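Local coordinates for protein transketolase (Campylobacter jejuni, PDB 3M6L) that is a two-subunit thiamine diphosphate-dependent enzyme of the transketolase family, which holds its cofactor between the two subunits, at residues A[366-371]-A[415-420]; A[396-401]-A[422-427]. All coordinates share one frame; numbering follows the deposited sequence. Where two conformers were deposited one is given.

Contact 1. Residues A[366-371]-A[415-420]; sequences ADLGPS and ATFFIF. With TPP (thiamine diphosphate), chain C; R5P (ribose-5-phosphate), chain F.
With chi1 of L368 at -74° and that of F417 at -68°, each CG lies anti to its own carbonyl carbon, and the two side chains cross at about a right angle. L368 CD1 sits over the middle of the F417 ring, 3.6 Å from its centroid and 8° off the normal, a CH-pi contact. In the modelled one of its two conformers, S371 OG lies at the ring edge, 3.3 Å from F417 CE1, and would donate to O1P of ribose-5-phosphate, so these contacts are less certain. On the backbone, A366 N donates to A415 O at 3.1 Å, tying the residue just after strand 361-365 to its sheet neighbour 411-417. One water bridges the gap beside it, donating to A366 O and accepting from T416 OG1. F420 lays a ring face against the aminopyrimidine of thiamine diphosphate, with F420 CE2 3.2 Å from C4' of the cofactor; I419 CG2 covers the opposite face. D367 turns to the second subunit, where its carboxylate accepts bonds from S188, I189 and E190. The contact thus lies at the C-terminal ends of parallel strands 361-365 and 411-417, with strand 439-443 against A415, T416 and F417, and helix 394-407 against A366 and T416.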
loop_
_atom_site.group_PDB
_atom_site.type_symbol
_atom_site.label_atom_id
_atom_site.label_comp_id
_atom_site.label_asym_id
_atom_site.label_seq_id
_atom_site.Cartn_x
_atom_site.Cartn_y
_atom_site.Cartn_z
ATOM N N ALA A 366 5.099 4.568 -13.181
ATOM C CA ALA A 366 5.107 5.584 -12.184
ATOM C C ALA A 366 6.474 6.285 -12.080
ATOM O O ALA A 366 7.298 6.017 -11.187
ATOM C CB ALA A 366 4.641 5.062 -10.800
ATOM N N ASP A 367 6.755 7.106 -13.082
ATOM C CA ASP A 367 8.043 7.831 -13.271
ATOM C C ASP A 367 9.283 6.979 -13.524
ATOM O O ASP A 367 10.382 7.501 -13.379
ATOM C CB ASP A 367 8.275 8.868 -12.161
ATOM C CG ASP A 367 9.408 9.916 -12.509
ATOM O OD1 ASP A 367 9.376 10.526 -13.625
ATOM O OD2 ASP A 367 10.352 10.124 -11.699
ATOM N N LEU A 368 9.168 5.689 -13.862
ATOM C CA LEU A 368 10.306 4.825 -13.979
ATOM C C LEU A 368 10.409 4.205 -15.363
ATOM O O LEU A 368 11.086 3.183 -15.567
ATOM C CB LEU A 368 10.239 3.692 -12.963
ATOM C CG LEU A 368 10.555 4.163 -11.564
ATOM C CD1 LEU A 368 10.276 3.110 -10.459
ATOM C CD2 LEU A 368 12.055 4.564 -11.477
ATOM N N GLY A 369 9.848 4.873 -16.381
ATOM C CA GLY A 369 9.902 4.287 -17.701
ATOM C C GLY A 369 11.261 3.856 -18.195
ATOM O O GLY A 369 11.414 2.750 -18.754
ATOM N N PRO A 370 12.249 4.723 -18.016
ATOM C CA PRO A 370 13.602 4.447 -18.441
ATOM C C PRO A 370 14.229 3.232 -17.770
ATOM O O PRO A 370 15.051 2.552 -18.357
ATOM C CB PRO A 370 14.360 5.734 -18.127
ATOM C CG PRO A 370 13.385 6.739 -18.064
ATOM C CD PRO A 370 12.089 6.116 -17.601
ATOM N N SER A 371 13.816 2.988 -16.542
ATOM C CA SER A 371 14.401 1.915 -15.749
ATOM C C SER A 371 13.576 0.647 -15.844
ATOM O O SER A 371 14.108 -0.453 -15.836
ATOM C CB SER A 371 14.435 2.371 -14.293
ATOM O OG SER A 371 15.173 1.450 -13.577
ATOM N N ALA A 415 3.362 -0.135 -14.409
ATOM C CA ALA A 415 4.709 -0.538 -14.141
ATOM C C ALA A 415 5.427 0.264 -13.042
ATOM O O ALA A 415 5.256 1.487 -12.898
ATOM C CB ALA A 415 5.592 -0.333 -15.484
ATOM N N THR A 416 6.145 -0.453 -12.168
ATOM C CA THR A 416 7.053 0.113 -11.191
ATOM C C THR A 416 8.093 -0.944 -10.805
ATOM O O THR A 416 8.114 -2.051 -11.343
ATOM C CB THR A 416 6.291 0.731 -9.924
ATOM O OG1 THR A 416 7.217 1.402 -9.069
ATOM C CG2 THR A 416 5.470 -0.444 -9.338
ATOM N N PHE A 417 8.969 -0.540 -9.894
ATOM C CA PHE A 417 9.918 -1.493 -9.314
ATOM C C PHE A 417 9.086 -2.428 -8.463
ATOM O O PHE A 417 8.123 -1.994 -7.779
ATOM C CB PHE A 417 10.986 -0.814 -8.448
ATOM C CG PHE A 417 11.972 0.049 -9.131
ATOM C CD1 PHE A 417 12.363 -0.206 -10.433
ATOM C CD2 PHE A 417 12.557 1.139 -8.442
ATOM C CE1 PHE A 417 13.337 0.605 -10.972
ATOM C CE2 PHE A 417 13.501 1.896 -9.022
ATOM C CZ PHE A 417 13.871 1.608 -10.281
ATOM N N PHE A 418 9.485 -3.699 -8.377
ATOM C CA PHE A 418 8.708 -4.694 -7.598
ATOM C C PHE A 418 8.530 -4.276 -6.123
ATOM O O PHE A 418 7.501 -4.531 -5.520
ATOM C CB PHE A 418 9.385 -6.065 -7.705
ATOM C CG PHE A 418 8.621 -7.259 -7.254
ATOM C CD1 PHE A 418 7.190 -7.339 -7.302
ATOM C CD2 PHE A 418 9.315 -8.391 -6.785
ATOM C CE1 PHE A 418 6.547 -8.478 -6.890
ATOM C CE2 PHE A 418 8.637 -9.491 -6.460
ATOM C CZ PHE A 418 7.267 -9.552 -6.491
ATOM N N ILE A 419 9.553 -3.658 -5.544
ATOM C CA ILE A 419 9.443 -3.245 -4.107
ATOM C C ILE A 419 8.290 -2.296 -3.950
ATOM O O ILE A 419 7.539 -2.291 -2.969
ATOM C CB ILE A 419 10.797 -2.656 -3.557
ATOM C CG1 ILE A 419 10.664 -2.380 -2.037
ATOM C CG2 ILE A 419 11.102 -1.414 -4.281
ATOM C CD1 ILE A 419 10.205 -3.573 -1.216
ATOM N N PHE A 420 8.056 -1.455 -4.943
ATOM C CA PHE A 420 6.962 -0.457 -4.817
ATOM C C PHE A 420 5.593 -0.942 -5.304
ATOM O O PHE A 420 4.595 -0.215 -5.304
ATOM C CB PHE A 420 7.405 0.904 -5.411
ATOM C CG PHE A 420 8.743 1.430 -4.848
ATOM C CD1 PHE A 420 8.987 1.448 -3.514
ATOM C CD2 PHE A 420 9.750 1.812 -5.680
ATOM C CE1 PHE A 420 10.211 1.909 -2.980
ATOM C CE2 PHE A 420 10.941 2.268 -5.171
ATOM C CZ PHE A 420 11.180 2.244 -3.850
HETATM N "N1'" TPP C . 8.393 5.080 -5.931
HETATM C "C2'" TPP C . 8.725 5.218 -4.649
HETATM C CM2 TPP C . 7.609 5.081 -3.632
HETATM N "N3'" TPP C . 9.956 5.444 -4.140
HETATM C "C4'" TPP C . 11.000 5.477 -4.973
HETATM N "N4'" TPP C . 12.190 5.642 -4.442
HETATM C "C5'" TPP C . 10.731 5.378 -6.448
HETATM C "C6'" TPP C . 9.412 5.170 -6.849
HETATM C "C7'" TPP C . 11.901 5.494 -7.498
HETATM N N3 TPP C . 12.402 6.963 -7.559
HETATM C C2 TPP C . 13.464 7.584 -6.912
HETATM S S1 TPP C . 13.685 9.337 -7.053
HETATM C C5 TPP C . 12.337 9.292 -8.175
HETATM C C4 TPP C . 11.776 7.934 -8.270
HETATM C CM4 TPP C . 10.562 7.742 -9.091
HETATM C C6 TPP C . 11.768 10.479 -8.915
HETATM C C7 TPP C . 12.652 11.700 -9.110
HETATM O O7 TPP C . 12.327 12.328 -7.936
HETATM P PA TPP C . 12.685 13.712 -7.382
HETATM O O1A TPP C . 12.021 13.681 -6.075
HETATM O O2A TPP C . 12.151 14.709 -8.385
HETATM O O3A TPP C . 14.250 13.693 -7.364
HETATM P PB TPP C . 15.460 14.473 -8.086
HETATM O O1B TPP C . 16.500 14.560 -7.045
HETATM O O2B TPP C . 14.982 15.775 -8.665
HETATM O O3B TPP C . 15.865 13.686 -9.288
HETATM C C1 R5P F . 15.354 4.938 -6.681
HETATM O O1 R5P F . 15.500 5.796 -5.501
HETATM C C2 R5P F . 16.404 5.260 -7.755
HETATM O O2 R5P F . 16.076 6.401 -8.573
HETATM C C3 R5P F . 16.954 4.098 -8.627
HETATM O O3 R5P F . 18.264 4.119 -8.076
HETATM C C4 R5P F . 17.303 4.217 -10.147
HETATM O O4 R5P F . 16.304 5.013 -10.816
HETATM C C5 R5P F . 17.627 2.848 -10.862
HETATM O O5 R5P F . 18.506 2.897 -12.057
HETATM P P R5P F . 18.732 1.586 -13.039
HETATM O O1P R5P F . 17.760 1.624 -14.345
HETATM O O2P R5P F . 18.387 0.368 -12.024
HETATM O O3P R5P F . 20.133 1.333 -13.499
HETATM O O HOH W 1 7.346 4.098 -9.136
#

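Contact 2. Residues A[396-401]-A[422-427]; sequences AMAAIN and EYLKPA. With TPP (thiamine diphosphate), chain C.
In the pyrimidine-binding domain, the helices before and after strand 411-417 pack together here, an alpha-beta-alpha piece of the thiamine diphosphate-binding fold. A398 puts its methyl between two residues of the later helix: its CB is 3.6 Å from A427 CB and 3.8 Å from L424 CB. A427 CB also lies 3.7 Å from A399 N, so here a methyl rests against backbone, and the small alanines let the segment axes approach to 8.1 Å at a crossing angle of -29°. M397, a selenomethionine, extends the apolar seam: its chain runs out straight and then bends at chi3 (78°), which carries CE to within 3.7 Å of L424 CD2. Helix 422-427 is kinked, P426 having no N-H to give and A427 N making a weak bond to L424 O. From another side of this helix, Y423 turns a ring face to the CM2 methyl of thiamine diphosphate, which lies offset toward the rim, with Y423 CZ 3.4 Å from CM2, while its hydroxyl bonds to L119 and Q121 of the second subunit. K425 forms salt bridges to E422 and E460 of that subunit. Helix 121-140 touches A399 and A427 at the seam, while helix 161-172 packs on A396, A399 and I400 of the earlier helix.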
loop_
_atom_site.group_PDB
_atom_site.type_symbol
_atom_site.label_atom_id
_atom_site.label_comp_id
_atom_site.label_asym_id
_atom_site.label_seq_id
_atom_site.Cartn_x
_atom_site.Cartn_y
_atom_site.Cartn_z
ATOM N N ALA A 396 -2.596 5.345 -7.459
ATOM C CA ALA A 396 -3.542 5.899 -8.365
ATOM C C ALA A 396 -3.359 5.326 -9.797
ATOM O O ALA A 396 -4.319 5.045 -10.497
ATOM C CB ALA A 396 -3.475 7.417 -8.372
HETATM N N MSE A 397 -2.110 5.083 -10.199
HETATM C CA MSE A 397 -1.884 4.407 -11.454
HETATM C C MSE A 397 -2.592 3.103 -11.595
HETATM O O MSE A 397 -3.285 2.851 -12.571
HETATM C CB MSE A 397 -0.414 4.224 -11.727
HETATM C CG MSE A 397 -0.050 3.202 -12.687
HETATM SE SE MSE A 397 1.865 2.962 -13.046
HETATM C CE MSE A 397 2.185 1.929 -11.358
ATOM N N ALA A 398 -2.489 2.225 -10.565
ATOM C CA ALA A 398 -3.180 0.982 -10.641
ATOM C C ALA A 398 -4.680 1.106 -10.592
ATOM O O ALA A 398 -5.389 0.403 -11.338
ATOM C CB ALA A 398 -2.701 0.055 -9.477
ATOM N N ALA A 399 -5.213 2.036 -9.793
ATOM C CA ALA A 399 -6.630 2.227 -9.797
ATOM C C ALA A 399 -7.201 2.861 -11.077
ATOM O O ALA A 399 -8.297 2.446 -11.532
ATOM C CB ALA A 399 -7.094 3.007 -8.617
ATOM N N ILE A 400 -6.442 3.741 -11.673
ATOM C CA ILE A 400 -6.737 4.314 -12.994
ATOM C C ILE A 400 -6.791 3.200 -14.083
ATOM O O ILE A 400 -7.738 3.073 -14.856
ATOM C CB ILE A 400 -5.814 5.460 -13.331
ATOM C CG1 ILE A 400 -6.122 6.678 -12.529
ATOM C CG2 ILE A 400 -5.761 5.720 -14.811
ATOM C CD1 ILE A 400 -5.016 7.765 -12.613
ATOM N N ASN A 401 -5.792 2.365 -14.076
ATOM C CA ASN A 401 -5.688 1.257 -14.992
ATOM C C ASN A 401 -6.756 0.203 -14.759
ATOM O O ASN A 401 -7.219 -0.440 -15.711
ATOM C CB ASN A 401 -4.250 0.702 -15.024
ATOM C CG ASN A 401 -3.301 1.446 -15.967
ATOM O OD1 ASN A 401 -2.031 1.316 -15.863
ATOM N ND2 ASN A 401 -3.859 2.266 -16.823
ATOM N N GLU A 422 4.129 -2.613 -3.317
ATOM C CA GLU A 422 3.456 -2.437 -2.034
ATOM C C GLU A 422 2.626 -1.171 -2.031
ATOM O O GLU A 422 1.666 -1.151 -1.246
ATOM C CB GLU A 422 4.427 -2.529 -0.872
ATOM C CG GLU A 422 5.076 -3.918 -0.845
ATOM C CD GLU A 422 5.672 -4.264 0.447
ATOM O OE1 GLU A 422 6.195 -3.359 1.180
ATOM O OE2 GLU A 422 5.688 -5.493 0.743
ATOM N N TYR A 423 3.006 -0.114 -2.737
ATOM C CA TYR A 423 2.259 1.131 -2.801
ATOM C C TYR A 423 0.936 0.964 -3.599
ATOM O O TYR A 423 0.029 1.744 -3.322
ATOM C CB TYR A 423 3.074 2.244 -3.386
ATOM C CG TYR A 423 4.022 2.969 -2.508
ATOM C CD1 TYR A 423 5.152 2.359 -1.942
ATOM C CD2 TYR A 423 3.847 4.337 -2.179
ATOM C CE1 TYR A 423 6.069 3.002 -1.190
ATOM C CE2 TYR A 423 4.772 5.008 -1.417
ATOM C CZ TYR A 423 5.848 4.363 -0.846
ATOM O OH TYR A 423 6.764 5.089 -0.138
ATOM N N LEU A 424 0.812 -0.061 -4.423
ATOM C CA LEU A 424 -0.386 -0.236 -5.250
ATOM C C LEU A 424 -1.170 -1.493 -4.998
ATOM O O LEU A 424 -2.200 -1.757 -5.625
ATOM C CB LEU A 424 -0.047 -0.113 -6.763
ATOM C CG LEU A 424 1.039 -1.026 -7.288
ATOM C CD1 LEU A 424 0.632 -2.512 -7.325
ATOM C CD2 LEU A 424 1.400 -0.607 -8.739
ATOM N N LYS A 425 -0.696 -2.315 -4.048
ATOM C CA LYS A 425 -1.316 -3.581 -3.775
ATOM C C LYS A 425 -2.867 -3.575 -3.498
ATOM O O LYS A 425 -3.533 -4.465 -3.994
ATOM C CB LYS A 425 -0.616 -4.184 -2.578
ATOM C CG LYS A 425 -1.328 -5.454 -1.976
ATOM C CD LYS A 425 -1.230 -6.705 -2.903
ATOM C CE LYS A 425 -1.953 -7.931 -2.302
ATOM N NZ LYS A 425 -3.431 -7.717 -2.086
ATOM N N PRO A 426 -3.396 -2.521 -2.814
ATOM C CA PRO A 426 -4.841 -2.554 -2.614
ATOM C C PRO A 426 -5.643 -2.483 -3.926
ATOM O O PRO A 426 -6.638 -3.088 -4.082
ATOM C CB PRO A 426 -5.106 -1.317 -1.694
ATOM C CG PRO A 426 -3.844 -1.012 -1.050
ATOM C CD PRO A 426 -2.806 -1.392 -2.040
ATOM N N ALA A 427 -5.164 -1.742 -4.928
ATOM C CA ALA A 427 -5.769 -1.720 -6.244
ATOM C C ALA A 427 -5.480 -2.935 -7.048
ATOM O O ALA A 427 -6.362 -3.384 -7.707
ATOM C CB ALA A 427 -5.335 -0.432 -7.035
HETATM N "N1'" TPP C . 8.393 5.080 -5.931
HETATM C "C2'" TPP C . 8.725 5.218 -4.649
HETATM C CM2 TPP C . 7.609 5.081 -3.632
HETATM N "N3'" TPP C . 9.956 5.444 -4.140
HETATM C "C4'" TPP C . 11.000 5.477 -4.973
HETATM N "N4'" TPP C . 12.190 5.642 -4.442
HETATM C "C5'" TPP C . 10.731 5.378 -6.448
HETATM C "C6'" TPP C . 9.412 5.170 -6.849
HETATM C "C7'" TPP C . 11.901 5.494 -7.498
HETATM N N3 TPP C . 12.402 6.963 -7.559
HETATM C C2 TPP C . 13.464 7.584 -6.912
HETATM S S1 TPP C . 13.685 9.337 -7.053
HETATM C C5 TPP C . 12.337 9.292 -8.175
HETATM C C4 TPP C . 11.776 7.934 -8.270
HETATM C CM4 TPP C . 10.562 7.742 -9.091
HETATM C C6 TPP C . 11.768 10.479 -8.915
HETATM C C7 TPP C . 12.652 11.700 -9.110
HETATM O O7 TPP C . 12.327 12.328 -7.936
HETATM P PA TPP C . 12.685 13.712 -7.382
HETATM O O1A TPP C . 12.021 13.681 -6.075
HETATM O O2A TPP C . 12.151 14.709 -8.385
HETATM O O3A TPP C . 14.250 13.693 -7.364
HETATM P PB TPP C . 15.460 14.473 -8.086
HETATM O O1B TPP C . 16.500 14.560 -7.045
HETATM O O2B TPP C . 14.982 15.775 -8.665
HETATM O O3B TPP C . 15.865 13.686 -9.288
#

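How the contacts relate
The two contacts interleave along the chain: 366-371, then 396-401, 415-420 and 422-427, all within the pyrimidine-binding domain. Their centres are 13 Å apart. Strand 411-417 connects them, since helix 394-407 leads into it and helix 421-434 follows it. They also touch directly: M397 CE lies 3.5 Å from A415 O. T416 CG2 lies 4.1 Å from L424 CD2. Contact 1 thus sits at the strand ends and contact 2 in the helical layer beside them. Both reach the same thiamine diphosphate, at its aminopyrimidine, and both meet the second subunit, which supplies further cofactor ligands, so the pocket is completed only in the dimer.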